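Local structure of geranyl diphosphate synthase small subunit (Antirrhinum majus, 3QKC) at residues Met37-Phe42 against Gln100-Pro105; Lys23-Arg28 against Ile116-Glu121; Pro45-Ser50 against Leu76-Ala81. The protein probably serves as the small, modifying partner in a geranyl diphosphate synthase, which joins dimethylallyl and isopentenyl diphosphates into the C10 precursor of monoterpenes. All blocks are in the same frame, centred on the assembly; numbering follows the deposited sequence.

Contact 1 (Met37-Phe42 against Gln100-Pro105); sequences MHHLTF and QHKFDP
His39, on the outer side of helix 34-43, meets Lys102 and Phe103 of the loop that leads into helix 105-126, and these three side chains make all the close contacts. About one and a half turns of helix span Met37-Phe42, and only part of this turns to the loop. Met37, at its start, points the other way, into the protein, where it packs on Ile115 and Phe118 of helix 105-126 and reaches Ser150 of the second subunit. His38 is likewise engaged on another side, through a probable hydrogen bond from its ring ND1 to the backbone oxygen of Ile25. His39 holds CG anti to its own nitrogen (chi1 -176°), which carries the imidazole out to the loop. The extended Lys102 chain brings CD over one face of this ring, toward its rim: CD sits 3.7 Å from the centroid of the His39 ring in a CH-pi contact, and Lys102 CB approaches His39 CE1 at 3.7 Å. Phe103 turns an edge to the same imidazole in an offset edge-to-face pair, the planes inclined at 66° and the centroids 5.8 Å apart. Its CE2 is the nearest ring atom, 3.8 Å from His39 ND1. Leu40 brings its tip closer to the loop without touching it and rests instead on Thr83. At Thr41 the side chain turns back to its own helix, where OG1 donates a hydrogen bond to Met37 O, 2.6 Å away. Across the contact, then, dispersion and CH-pi attraction do the work at the protein surface. His39 ND1 is buried with no partner in the model, a modest polar cost, and Lys102 NZ stands 4.5 Å from His39 NE2, so a charged ammonium there would be expected to favour the neutral imidazole.

Contact 2 (Lys23-Arg28 against Ile116-Glu121); sequences KAIPIR and IPFGLE
This is a small, partly buried apolar contact in which Phe118, midway along helix 105-126, reaches Ala24 and Ile25 where the chain leaves helix 5-24. The Phe118 ring is extended from its helix with CG anti to the backbone nitrogen (chi1 -170°), and its far rim does the touching. Ile25 supplies the closest apolar approach: its CG1 lies 3.5 Å from Phe118 CE1, while Ile25 CD1 adds a looser contact with the same carbon, at 3.9 Å. The backbone of Ala24 comes to the ring edge, its O lying near the ring plane and 3.5 Å from Phe118 CZ, an approach in which the slightly positive C-H rim faces a carbonyl oxygen. Ala24 CB stands farther off, 4.2 Å from Phe118 CZ. Leu76 of helix 68-85 touches both Ile25 and Phe118, joining a third helix to the cluster. Beside Phe118, Ile116 and Leu120 meet their own counterparts in the second subunit, so helix 105-126 contributes to the dimer interface as well as to this intrachain packing. Such a helix, shared between the subunit core and a symmetric pairing, belongs to the all-helical dimer fold of the isoprenyl diphosphate synthases.

Contact 3 (Pro45-Ser50 against Leu76-Ala81); sequences PRTSAS and LMHVAA
The extended chain of Pro45-Thr47 passes alongside helix 68-85, with CA-CA separations of 8.1 Å for Pro45 and Val79 and 7.3 Å for Thr47 and His78, before turning into helix 48-59. His78 reaches across to it. Its NE2 donates to Pro45 O at 2.7 Å, with an angle of 151° at the hydrogen; the acceptor lies close to the imidazole plane, whereas the donor stands well above the carbonyl plane, 37° out of it. The methyl of Thr47 covers one face of the same ring, CG2 lying 3.8 Å from the centroid of the His78 ring in a CH-pi contact and nearest to His78 CG, at 3.6 Å. The bond at the edge and the methyl on a face together restrain the rotation of the ring, and Leu183 of helix 169-195 also packs on it. Thr47 is the N-cap of helix 48-59: with OG1 anti to its nitrogen, the hydroxyl accepts from Ala49 N at 3.1 Å, while CG2 remains turned to the histidine. In catalytic relatives of this fold, the corresponding junction between helices probably carries the basic motif that binds isopentenyl diphosphate. Arg46 points away from helix 68-85 and forms a salt bridge with Glu14 of helix 5-24. His184 of helix 169-195 touches the side chain of Thr47.

From the N terminus, helix 5-24 runs into the first segment of contact 2, helix 34-43 then offers that of contact 1, and the approach to helix 48-59 that of contact 3. The second segments follow in reverse order: helix 68-85 closes the shortest loop, at contact 3; the loop before helix 105-126 closes contact 1 around it; and helix 105-126 itself closes contact 2 around both. The three are therefore nested, and none cross. Leu76 and Val79 pack on Thr41 and Leu40, while Met37 packs on Ile25, so the first five helices form one connected block, with contact 2 next to the subunit interface.

Contact 1 (Met37-Phe42 against Gln100-Pro105)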
ATOM      1  N   MET A  37       8.430  11.370   6.723  1.00 36.78           N
ATOM      2  CA  MET A  37       7.349  11.383   5.708  1.00 36.08           C
ATOM      3  C   MET A  37       7.143  12.749   5.057  1.00 36.68           C
ATOM      4  O   MET A  37       7.024  12.846   3.838  1.00 36.61           O
ATOM      5  CB  MET A  37       6.022  10.845   6.261  1.00 36.32           C
ATOM      6  CG  MET A  37       4.927  10.707   5.193  1.00 30.48           C
ATOM      7  SD  MET A  37       3.403   9.882   5.731  1.00 35.30           S
ATOM      8  CE  MET A  37       4.071   8.770   6.988  1.00 30.48           C
ATOM      9  N   HIS A  38       7.078  13.804   5.862  1.00 38.49           N
ATOM     10  CA  HIS A  38       6.953  15.150   5.328  1.00 39.58           C
ATOM     11  C   HIS A  38       8.184  15.524   4.501  1.00 40.20           C
ATOM     12  O   HIS A  38       8.065  16.013   3.371  1.00 40.21           O
ATOM     13  CB  HIS A  38       6.744  16.157   6.456  1.00 42.22           C
ATOM     14  CG  HIS A  38       6.450  17.540   5.977  1.00 43.10           C
ATOM     15  ND1 HIS A  38       5.166  18.029   5.877  1.00 43.32           N
ATOM     16  CD2 HIS A  38       7.267  18.530   5.549  1.00 44.05           C
ATOM     17  CE1 HIS A  38       5.206  19.270   5.425  1.00 44.31           C
ATOM     18  NE2 HIS A  38       6.467  19.597   5.216  1.00 44.78           N
ATOM     19  N   HIS A  39       9.366  15.280   5.046  1.00 41.08           N
ATOM     20  CA  HIS A  39      10.575  15.619   4.325  1.00 42.37           C
ATOM     21  C   HIS A  39      10.699  14.936   2.944  1.00 40.51           C
ATOM     22  O   HIS A  39      10.898  15.609   1.938  1.00 40.87           O
ATOM     23  CB  HIS A  39      11.814  15.359   5.170  1.00 44.81           C
ATOM     24  CG  HIS A  39      13.080  15.780   4.495  1.00 45.87           C
ATOM     25  ND1 HIS A  39      13.956  14.882   3.922  1.00 45.18           N
ATOM     26  CD2 HIS A  39      13.602  17.011   4.271  1.00 47.19           C
ATOM     27  CE1 HIS A  39      14.967  15.540   3.383  1.00 46.36           C
ATOM     28  NE2 HIS A  39      14.774  16.833   3.577  1.00 47.57           N
ATOM     29  N   LEU A  40      10.569  13.617   2.895  1.00 39.12           N
ATOM     30  CA  LEU A  40      10.805  12.872   1.643  1.00 37.37           C
ATOM     31  C   LEU A  40       9.805  13.230   0.557  1.00 36.07           C
ATOM     32  O   LEU A  40      10.172  13.358  -0.600  1.00 36.19           O
ATOM     33  CB  LEU A  40      10.847  11.370   1.900  1.00 36.62           C
ATOM     34  CG  LEU A  40      11.959  11.003   2.883  1.00 38.19           C
ATOM     35  CD1 LEU A  40      12.083   9.495   3.021  1.00 37.07           C
ATOM     36  CD2 LEU A  40      13.279  11.612   2.431  1.00 38.79           C
ATOM     37  N   THR A  41       8.559  13.453   0.956  1.00 35.34           N
ATOM     38  CA  THR A  41       7.474  13.801   0.044  1.00 34.37           C
ATOM     39  C   THR A  41       7.743  15.100  -0.722  1.00 35.27           C
ATOM     40  O   THR A  41       7.589  15.144  -1.948  1.00 34.69           O
ATOM     41  CB  THR A  41       6.130  13.869   0.809  1.00 34.07           C
ATOM     42  OG1 THR A  41       5.904  12.618   1.464  1.00 35.58           O
ATOM     43  CG2 THR A  41       4.947  14.181  -0.111  1.00 35.58           C
ATOM     44  N   PHE A  42       8.154  16.138  -0.008  1.00 36.67           N
ATOM     45  CA  PHE A  42       8.396  17.451  -0.619  1.00 38.38           C
ATOM     46  C   PHE A  42       9.831  17.709  -1.080  1.00 39.48           C
ATOM     47  O   PHE A  42      10.090  18.706  -1.754  1.00 40.11           O
ATOM     48  CB  PHE A  42       7.910  18.572   0.309  1.00 39.56           C
ATOM     49  CG  PHE A  42       6.496  18.372   0.772  1.00 38.55           C
ATOM     50  CD1 PHE A  42       6.232  17.767   1.993  1.00 39.29           C
ATOM     51  CD2 PHE A  42       5.434  18.749  -0.025  1.00 38.78           C
ATOM     52  CE1 PHE A  42       4.918  17.543   2.408  1.00 38.52           C
ATOM     53  CE2 PHE A  42       4.120  18.532   0.382  1.00 38.03           C
ATOM     54  CZ  PHE A  42       3.864  17.931   1.596  1.00 38.77           C
ATOM     55  N   GLN A 100      21.418  12.891  -1.918  1.00 50.00           N
ATOM     56  CA  GLN A 100      21.676  13.176  -0.515  1.00 51.88           C
ATOM     57  C   GLN A 100      20.575  12.575   0.350  1.00 49.78           C
ATOM     58  O   GLN A 100      19.414  12.551  -0.041  1.00 48.38           O
ATOM     59  CB  GLN A 100      21.845  14.686  -0.254  1.00 54.55           C
ATOM     60  CG  GLN A 100      23.025  15.351  -0.996  1.00 61.02           C
ATOM     61  CD  GLN A 100      24.421  14.816  -0.610  1.00 58.71           C
ATOM     62  OE1 GLN A 100      24.621  14.236   0.467  1.00 63.45           O
ATOM     63  NE2 GLN A 100      25.399  15.043  -1.494  1.00 64.57           N
ATOM     64  N   HIS A 101      20.968  12.062   1.509  1.00 50.14           N
ATOM     65  CA  HIS A 101      20.060  11.472   2.480  1.00 48.38           C
ATOM     66  C   HIS A 101      20.180  12.221   3.801  1.00 49.79           C
ATOM     67  O   HIS A 101      21.229  12.208   4.426  1.00 51.44           O
ATOM     68  CB  HIS A 101      20.422  10.006   2.710  1.00 47.54           C
ATOM     69  CG  HIS A 101      20.453   9.194   1.457  1.00 46.49           C
ATOM     70  ND1 HIS A 101      19.335   8.557   0.958  1.00 44.54           N
ATOM     71  CD2 HIS A 101      21.460   8.919   0.599  1.00 47.38           C
ATOM     72  CE1 HIS A 101      19.657   7.927  -0.157  1.00 44.32           C
ATOM     73  NE2 HIS A 101      20.941   8.131  -0.396  1.00 46.02           N
ATOM     74  N   LYS A 102      19.092  12.868   4.213  1.00 49.41           N
ATOM     75  CA  LYS A 102      18.997  13.512   5.525  1.00 50.56           C
ATOM     76  C   LYS A 102      18.708  12.494   6.636  1.00 50.09           C
ATOM     77  O   LYS A 102      18.921  12.781   7.808  1.00 51.65           O
ATOM     78  CB  LYS A 102      17.918  14.603   5.486  1.00 50.18           C
ATOM     79  CG  LYS A 102      17.720  15.391   6.780  1.00 51.31           C
ATOM     80  CD  LYS A 102      16.642  16.464   6.613  1.00 51.55           C
ATOM     81  CE  LYS A 102      16.403  17.255   7.913  1.00 52.96           C
ATOM     82  NZ  LYS A 102      15.543  18.465   7.695  1.00 53.68           N
ATOM     83  N   PHE A 103      18.225  11.309   6.266  1.00 48.27           N
ATOM     84  CA  PHE A 103      17.882  10.268   7.238  1.00 47.95           C
ATOM     85  C   PHE A 103      18.618   8.971   6.953  1.00 47.16           C
ATOM     86  O   PHE A 103      19.037   8.723   5.824  1.00 46.74           O
ATOM     87  CB  PHE A 103      16.363  10.006   7.231  1.00 47.03           C
ATOM     88  CG  PHE A 103      15.548  11.156   7.740  1.00 47.85           C
ATOM     89  CD1 PHE A 103      15.376  11.352   9.113  1.00 48.76           C
ATOM     90  CD2 PHE A 103      14.952  12.049   6.850  1.00 46.78           C
ATOM     91  CE1 PHE A 103      14.624  12.422   9.587  1.00 49.79           C
ATOM     92  CE2 PHE A 103      14.199  13.139   7.319  1.00 47.77           C
ATOM     93  CZ  PHE A 103      14.031  13.317   8.684  1.00 48.73           C
ATOM     94  N   ASP A 104      18.747   8.137   7.978  1.00 47.72           N
ATOM     95  CA  ASP A 104      19.375   6.819   7.856  1.00 47.94           C
ATOM     96  C   ASP A 104      18.589   5.847   6.970  1.00 45.14           C
ATOM     97  O   ASP A 104      17.388   6.042   6.751  1.00 44.29           O
ATOM     98  CB  ASP A 104      19.615   6.204   9.241  1.00 50.23           C
ATOM     99  CG  ASP A 104      20.800   6.833   9.959  1.00 54.51           C
ATOM    100  OD1 ASP A 104      21.915   6.255   9.938  1.00 54.08           O
ATOM    101  OD2 ASP A 104      20.613   7.923  10.543  1.00 53.72           O
ATOM    102  N   PRO A 105      19.269   4.809   6.433  1.00 44.22           N
ATOM    103  CA  PRO A 105      18.601   3.786   5.641  1.00 42.03           C
ATOM    104  C   PRO A 105      17.368   3.168   6.315  1.00 40.61           C
ATOM    105  O   PRO A 105      16.316   3.077   5.675  1.00 38.17           O
ATOM    106  CB  PRO A 105      19.701   2.745   5.433  1.00 43.22           C
ATOM    107  CG  PRO A 105      20.935   3.588   5.292  1.00 43.56           C
ATOM    108  CD  PRO A 105      20.743   4.702   6.312  1.00 45.58           C
TER

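Contact 2 (Lys23-Arg28 against Ile116-Glu121)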
ATOM      1  N   LYS A  23      -1.618  19.850   3.844  1.00 50.64           N
ATOM      2  CA  LYS A  23      -2.726  19.701   4.760  1.00 52.65           C
ATOM      3  C   LYS A  23      -2.805  18.306   5.404  1.00 51.55           C
ATOM      4  O   LYS A  23      -3.314  18.176   6.505  1.00 52.60           O
ATOM      5  CB  LYS A  23      -4.028  20.060   4.032  1.00 54.21           C
ATOM      6  CG  LYS A  23      -4.144  21.563   3.739  1.00 57.95           C
ATOM      7  CD  LYS A  23      -5.181  21.883   2.671  1.00 56.15           C
ATOM      8  CE  LYS A  23      -5.387  23.389   2.555  1.00 60.07           C
ATOM      9  NZ  LYS A  23      -6.803  23.723   2.233  1.00 59.46           N
ATOM     10  N   ALA A  24      -2.265  17.280   4.738  1.00 49.65           N
ATOM     11  CA  ALA A  24      -2.378  15.898   5.219  1.00 48.69           C
ATOM     12  C   ALA A  24      -1.165  15.360   5.990  1.00 48.46           C
ATOM     13  O   ALA A  24      -1.302  14.428   6.794  1.00 48.46           O
ATOM     14  CB  ALA A  24      -2.722  14.976   4.064  1.00 47.26           C
ATOM     15  N   ILE A  25       0.011  15.935   5.733  1.00 48.39           N
ATOM     16  CA  ILE A  25       1.282  15.446   6.278  1.00 48.75           C
ATOM     17  C   ILE A  25       2.059  16.567   6.996  1.00 51.10           C
ATOM     18  O   ILE A  25       2.863  17.278   6.365  1.00 50.96           O
ATOM     19  CB  ILE A  25       2.198  14.844   5.185  1.00 47.42           C
ATOM     20  CG1 ILE A  25       1.442  13.852   4.309  1.00 45.27           C
ATOM     21  CG2 ILE A  25       3.428  14.160   5.828  1.00 46.72           C
ATOM     22  CD1 ILE A  25       2.146  13.537   2.996  1.00 44.70           C
ATOM     23  N   PRO A  26       1.838  16.712   8.320  1.00 53.03           N
ATOM     24  CA  PRO A  26       2.478  17.805   9.051  1.00 55.61           C
ATOM     25  C   PRO A  26       3.962  17.509   9.218  1.00 56.06           C
ATOM     26  O   PRO A  26       4.360  16.330   9.248  1.00 55.53           O
ATOM     27  CB  PRO A  26       1.754  17.800  10.408  1.00 56.95           C
ATOM     28  CG  PRO A  26       1.320  16.390  10.596  1.00 59.26           C
ATOM     29  CD  PRO A  26       1.130  15.773   9.214  1.00 53.31           C
ATOM     30  N   ILE A  27       4.790  18.541   9.301  1.00 57.23           N
ATOM     31  CA  ILE A  27       6.191  18.278   9.555  1.00 57.99           C
ATOM     32  C   ILE A  27       6.305  17.772  11.005  1.00 59.53           C
ATOM     33  O   ILE A  27       7.372  17.368  11.442  1.00 59.65           O
ATOM     34  CB  ILE A  27       7.111  19.492   9.168  1.00 59.48           C
ATOM     35  CG1 ILE A  27       8.607  19.170   9.340  1.00 61.75           C
ATOM     36  CG2 ILE A  27       6.724  20.759   9.923  1.00 63.93           C
ATOM     37  CD1 ILE A  27       9.173  18.127   8.357  1.00 57.66           C
ATOM     38  N   ARG A  28       5.142  17.713  11.670  1.00 60.73           N
ATOM     39  CA  ARG A  28       4.944  17.518  13.117  1.00 63.19           C
ATOM     40  C   ARG A  28       5.883  16.537  13.774  1.00 62.75           C
ATOM     41  O   ARG A  28       5.496  15.420  14.149  1.00 61.82           O
ATOM     42  CB  ARG A  28       3.470  17.180  13.420  1.00 64.13           C
ATOM     43  CG  ARG A  28       3.237  15.972  14.342  1.00 65.87           C
ATOM     44  CD  ARG A  28       1.867  15.325  14.117  1.00 63.26           C
ATOM     45  NE  ARG A  28       0.828  15.937  14.945  1.00 67.00           N
ATOM     46  CZ  ARG A  28      -0.197  16.646  14.484  1.00 65.82           C
ATOM     47  NH1 ARG A  28      -1.076  17.149  15.336  1.00 69.56           N
ATOM     48  NH2 ARG A  28      -0.353  16.846  13.179  1.00 65.80           N
ATOM     49  N   ILE A 116       3.293   4.358   1.082  1.00 26.74           N
ATOM     50  CA  ILE A 116       2.457   3.576   0.163  1.00 26.33           C
ATOM     51  C   ILE A 116       0.967   3.535   0.517  1.00 27.41           C
ATOM     52  O   ILE A 116       0.169   3.930  -0.309  1.00 28.31           O
ATOM     53  CB  ILE A 116       3.015   2.178  -0.145  1.00 26.14           C
ATOM     54  CG1 ILE A 116       4.326   2.321  -0.928  1.00 25.46           C
ATOM     55  CG2 ILE A 116       2.004   1.381  -1.008  1.00 25.55           C
ATOM     56  CD1 ILE A 116       5.212   1.074  -0.937  1.00 26.30           C
ATOM     57  N   PRO A 117       0.585   3.071   1.725  1.00 28.18           N
ATOM     58  CA  PRO A 117      -0.843   3.018   2.055  1.00 29.35           C
ATOM     59  C   PRO A 117      -1.479   4.393   2.373  1.00 31.08           C
ATOM     60  O   PRO A 117      -2.696   4.587   2.198  1.00 31.80           O
ATOM     61  CB  PRO A 117      -0.877   2.137   3.313  1.00 29.56           C
ATOM     62  CG  PRO A 117       0.477   2.329   3.947  1.00 27.99           C
ATOM     63  CD  PRO A 117       1.401   2.406   2.757  1.00 28.54           C
ATOM     64  N   PHE A 118      -0.668   5.317   2.864  1.00 31.33           N
ATOM     65  CA  PHE A 118      -1.112   6.655   3.178  1.00 32.53           C
ATOM     66  C   PHE A 118      -1.810   7.286   1.972  1.00 32.54           C
ATOM     67  O   PHE A 118      -2.911   7.814   2.089  1.00 33.48           O
ATOM     68  CB  PHE A 118       0.080   7.501   3.609  1.00 33.72           C
ATOM     69  CG  PHE A 118      -0.303   8.841   4.173  1.00 37.31           C
ATOM     70  CD1 PHE A 118      -0.425   9.942   3.345  1.00 34.82           C
ATOM     71  CD2 PHE A 118      -0.549   8.990   5.539  1.00 35.98           C
ATOM     72  CE1 PHE A 118      -0.780  11.171   3.855  1.00 38.41           C
ATOM     73  CE2 PHE A 118      -0.907  10.227   6.064  1.00 39.63           C
ATOM     74  CZ  PHE A 118      -1.019  11.319   5.210  1.00 37.19           C
ATOM     75  N   GLY A 119      -1.175   7.218   0.805  1.00 31.80           N
ATOM     76  CA  GLY A 119      -1.816   7.681  -0.422  1.00 30.71           C
ATOM     77  C   GLY A 119      -3.149   7.010  -0.700  1.00 30.73           C
ATOM     78  O   GLY A 119      -4.128   7.680  -1.080  1.00 31.11           O
ATOM     79  N   LEU A 120      -3.204   5.694  -0.505  1.00 30.73           N
ATOM     80  CA  LEU A 120      -4.468   4.943  -0.687  1.00 31.87           C
ATOM     81  C   LEU A 120      -5.504   5.257   0.373  1.00 32.45           C
ATOM     82  O   LEU A 120      -6.703   5.206   0.102  1.00 31.99           O
ATOM     83  CB  LEU A 120      -4.229   3.432  -0.733  1.00 32.08           C
ATOM     84  CG  LEU A 120      -3.196   2.971  -1.766  1.00 33.10           C
ATOM     85  CD1 LEU A 120      -2.753   1.562  -1.449  1.00 31.37           C
ATOM     86  CD2 LEU A 120      -3.783   3.060  -3.152  1.00 31.46           C
ATOM     87  N   GLU A 121      -5.036   5.572   1.577  1.00 34.17           N
ATOM     88  CA  GLU A 121      -5.909   6.041   2.665  1.00 36.84           C
ATOM     89  C   GLU A 121      -6.511   7.420   2.345  1.00 38.91           C
ATOM     90  O   GLU A 121      -7.709   7.620   2.534  1.00 39.80           O
ATOM     91  CB  GLU A 121      -5.157   6.095   3.998  1.00 37.22           C
ATOM     92  CG  GLU A 121      -6.043   6.447   5.193  1.00 42.06           C
ATOM     93  CD  GLU A 121      -5.280   6.646   6.498  1.00 39.31           C
ATOM     94  OE1 GLU A 121      -4.104   6.228   6.612  1.00 41.88           O
ATOM     95  OE2 GLU A 121      -5.864   7.233   7.428  1.00 43.99           O
TER

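Contact 3 (Pro45-Ser50 against Leu76-Ala81)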
ATOM      1  N   PRO A  45      11.867  14.675  -6.386  1.00 39.78           N
ATOM      2  CA  PRO A  45      11.484  15.227  -7.700  1.00 40.46           C
ATOM      3  C   PRO A  45      10.009  14.935  -7.979  1.00 40.08           C
ATOM      4  O   PRO A  45       9.490  13.907  -7.547  1.00 39.40           O
ATOM      5  CB  PRO A  45      12.373  14.463  -8.690  1.00 40.16           C
ATOM      6  CG  PRO A  45      13.532  13.944  -7.856  1.00 41.86           C
ATOM      7  CD  PRO A  45      12.950  13.682  -6.493  1.00 40.11           C
ATOM      8  N   ARG A  46       9.329  15.856  -8.645  1.00 41.01           N
ATOM      9  CA  ARG A  46       7.919  15.660  -8.961  1.00 41.49           C
ATOM     10  C   ARG A  46       7.818  14.708 -10.160  1.00 39.13           C
ATOM     11  O   ARG A  46       8.814  14.457 -10.831  1.00 38.68           O
ATOM     12  CB  ARG A  46       7.220  17.014  -9.215  1.00 44.25           C
ATOM     13  CG  ARG A  46       7.546  17.686 -10.544  1.00 49.80           C
ATOM     14  CD  ARG A  46       7.869  19.185 -10.343  1.00 46.79           C
ATOM     15  NE  ARG A  46       7.944  19.992 -11.567  1.00 52.08           N
ATOM     16  CZ  ARG A  46       8.708  19.733 -12.630  1.00 48.16           C
ATOM     17  NH1 ARG A  46       9.462  18.634 -12.680  1.00 51.94           N
ATOM     18  NH2 ARG A  46       8.684  20.566 -13.674  1.00 53.37           N
ATOM     19  N   THR A  47       6.642  14.135 -10.384  1.00 37.27           N
ATOM     20  CA  THR A  47       6.398  13.416 -11.626  1.00 35.86           C
ATOM     21  C   THR A  47       5.217  14.050 -12.314  1.00 35.30           C
ATOM     22  O   THR A  47       4.231  14.395 -11.655  1.00 35.06           O
ATOM     23  CB  THR A  47       6.122  11.910 -11.440  1.00 35.20           C
ATOM     24  OG1 THR A  47       5.571  11.391 -12.660  1.00 31.17           O
ATOM     25  CG2 THR A  47       5.119  11.651 -10.288  1.00 30.60           C
ATOM     26  N   SER A  48       5.326  14.193 -13.637  1.00 34.65           N
ATOM     27  CA  SER A  48       4.250  14.733 -14.464  1.00 34.56           C
ATOM     28  C   SER A  48       2.985  13.858 -14.476  1.00 33.46           C
ATOM     29  O   SER A  48       1.922  14.320 -14.905  1.00 33.75           O
ATOM     30  CB  SER A  48       4.743  14.958 -15.893  1.00 35.66           C
ATOM     31  OG  SER A  48       5.236  13.760 -16.450  1.00 35.06           O
ATOM     32  N   ALA A  49       3.116  12.610 -14.010  1.00 32.13           N
ATOM     33  CA  ALA A  49       1.978  11.687 -13.815  1.00 31.66           C
ATOM     34  C   ALA A  49       0.923  12.242 -12.870  1.00 31.37           C
ATOM     35  O   ALA A  49      -0.257  12.029 -13.084  1.00 32.55           O
ATOM     36  CB  ALA A  49       2.457  10.293 -13.327  1.00 30.21           C
ATOM     37  N   SER A  50       1.354  12.965 -11.840  1.00 30.95           N
ATOM     38  CA  SER A  50       0.441  13.654 -10.918  1.00 30.67           C
ATOM     39  C   SER A  50      -0.377  14.759 -11.571  1.00 31.92           C
ATOM     40  O   SER A  50      -1.585  14.870 -11.325  1.00 32.86           O
ATOM     41  CB  SER A  50       1.201  14.225  -9.720  1.00 29.92           C
ATOM     42  OG  SER A  50       1.900  13.206  -9.070  1.00 31.49           O
ATOM     43  N   LEU A  76       2.684  10.313  -4.199  1.00 25.43           N
ATOM     44  CA  LEU A  76       3.187   9.487  -3.090  1.00 24.67           C
ATOM     45  C   LEU A  76       3.683   8.102  -3.516  1.00 24.79           C
ATOM     46  O   LEU A  76       4.716   7.630  -3.007  1.00 24.65           O
ATOM     47  CB  LEU A  76       2.132   9.369  -1.972  1.00 24.28           C
ATOM     48  CG  LEU A  76       1.878  10.679  -1.170  1.00 28.79           C
ATOM     49  CD1 LEU A  76       0.533  10.622  -0.466  1.00 25.46           C
ATOM     50  CD2 LEU A  76       2.988  10.978  -0.150  1.00 25.46           C
ATOM     51  N   MET A  77       2.989   7.446  -4.455  1.00 24.84           N
ATOM     52  CA  MET A  77       3.487   6.144  -4.931  1.00 25.57           C
ATOM     53  C   MET A  77       4.872   6.360  -5.493  1.00 26.43           C
ATOM     54  O   MET A  77       5.787   5.583  -5.222  1.00 27.46           O
ATOM     55  CB  MET A  77       2.597   5.496  -6.008  1.00 25.34           C
ATOM     56  CG  MET A  77       1.203   5.076  -5.561  1.00 28.31           C
ATOM     57  SD  MET A  77       1.107   4.013  -4.104  1.00 25.51           S
ATOM     58  CE  MET A  77       0.666   5.293  -2.903  1.00 28.74           C
ATOM     59  N   HIS A  78       4.999   7.420  -6.290  1.00 26.00           N
ATOM     60  CA  HIS A  78       6.256   7.812  -6.907  1.00 26.23           C
ATOM     61  C   HIS A  78       7.340   8.090  -5.874  1.00 26.48           C
ATOM     62  O   HIS A  78       8.493   7.661  -6.057  1.00 27.36           O
ATOM     63  CB  HIS A  78       6.035   9.033  -7.812  1.00 26.45           C
ATOM     64  CG  HIS A  78       7.274   9.850  -8.084  1.00 27.30           C
ATOM     65  ND1 HIS A  78       8.233   9.478  -9.003  1.00 27.54           N
ATOM     66  CD2 HIS A  78       7.656  11.066  -7.616  1.00 27.59           C
ATOM     67  CE1 HIS A  78       9.174  10.404  -9.057  1.00 28.30           C
ATOM     68  NE2 HIS A  78       8.841  11.383  -8.230  1.00 28.45           N
ATOM     69  N   VAL A  79       6.976   8.831  -4.822  1.00 26.09           N
ATOM     70  CA  VAL A  79       7.884   9.117  -3.711  1.00 26.68           C
ATOM     71  C   VAL A  79       8.298   7.829  -3.021  1.00 26.67           C
ATOM     72  O   VAL A  79       9.484   7.650  -2.695  1.00 27.58           O
ATOM     73  CB  VAL A  79       7.268  10.101  -2.662  1.00 26.82           C
ATOM     74  CG1 VAL A  79       8.085  10.098  -1.352  1.00 24.87           C
ATOM     75  CG2 VAL A  79       7.198  11.506  -3.221  1.00 24.65           C
ATOM     76  N   ALA A  80       7.343   6.931  -2.792  1.00 25.46           N
ATOM     77  CA  ALA A  80       7.700   5.664  -2.167  1.00 25.95           C
ATOM     78  C   ALA A  80       8.707   4.863  -3.021  1.00 27.09           C
ATOM     79  O   ALA A  80       9.730   4.402  -2.501  1.00 28.11           O
ATOM     80  CB  ALA A  80       6.476   4.842  -1.799  1.00 24.93           C
ATOM     81  N   ALA A  81       8.425   4.724  -4.311  1.00 26.86           N
ATOM     82  CA  ALA A  81       9.351   4.088  -5.267  1.00 27.80           C
ATOM     83  C   ALA A  81      10.740   4.763  -5.292  1.00 28.90           C
ATOM     84  O   ALA A  81      11.773   4.085  -5.175  1.00 29.65           O
ATOM     85  CB  ALA A  81       8.735   4.112  -6.669  1.00 27.31           C
TER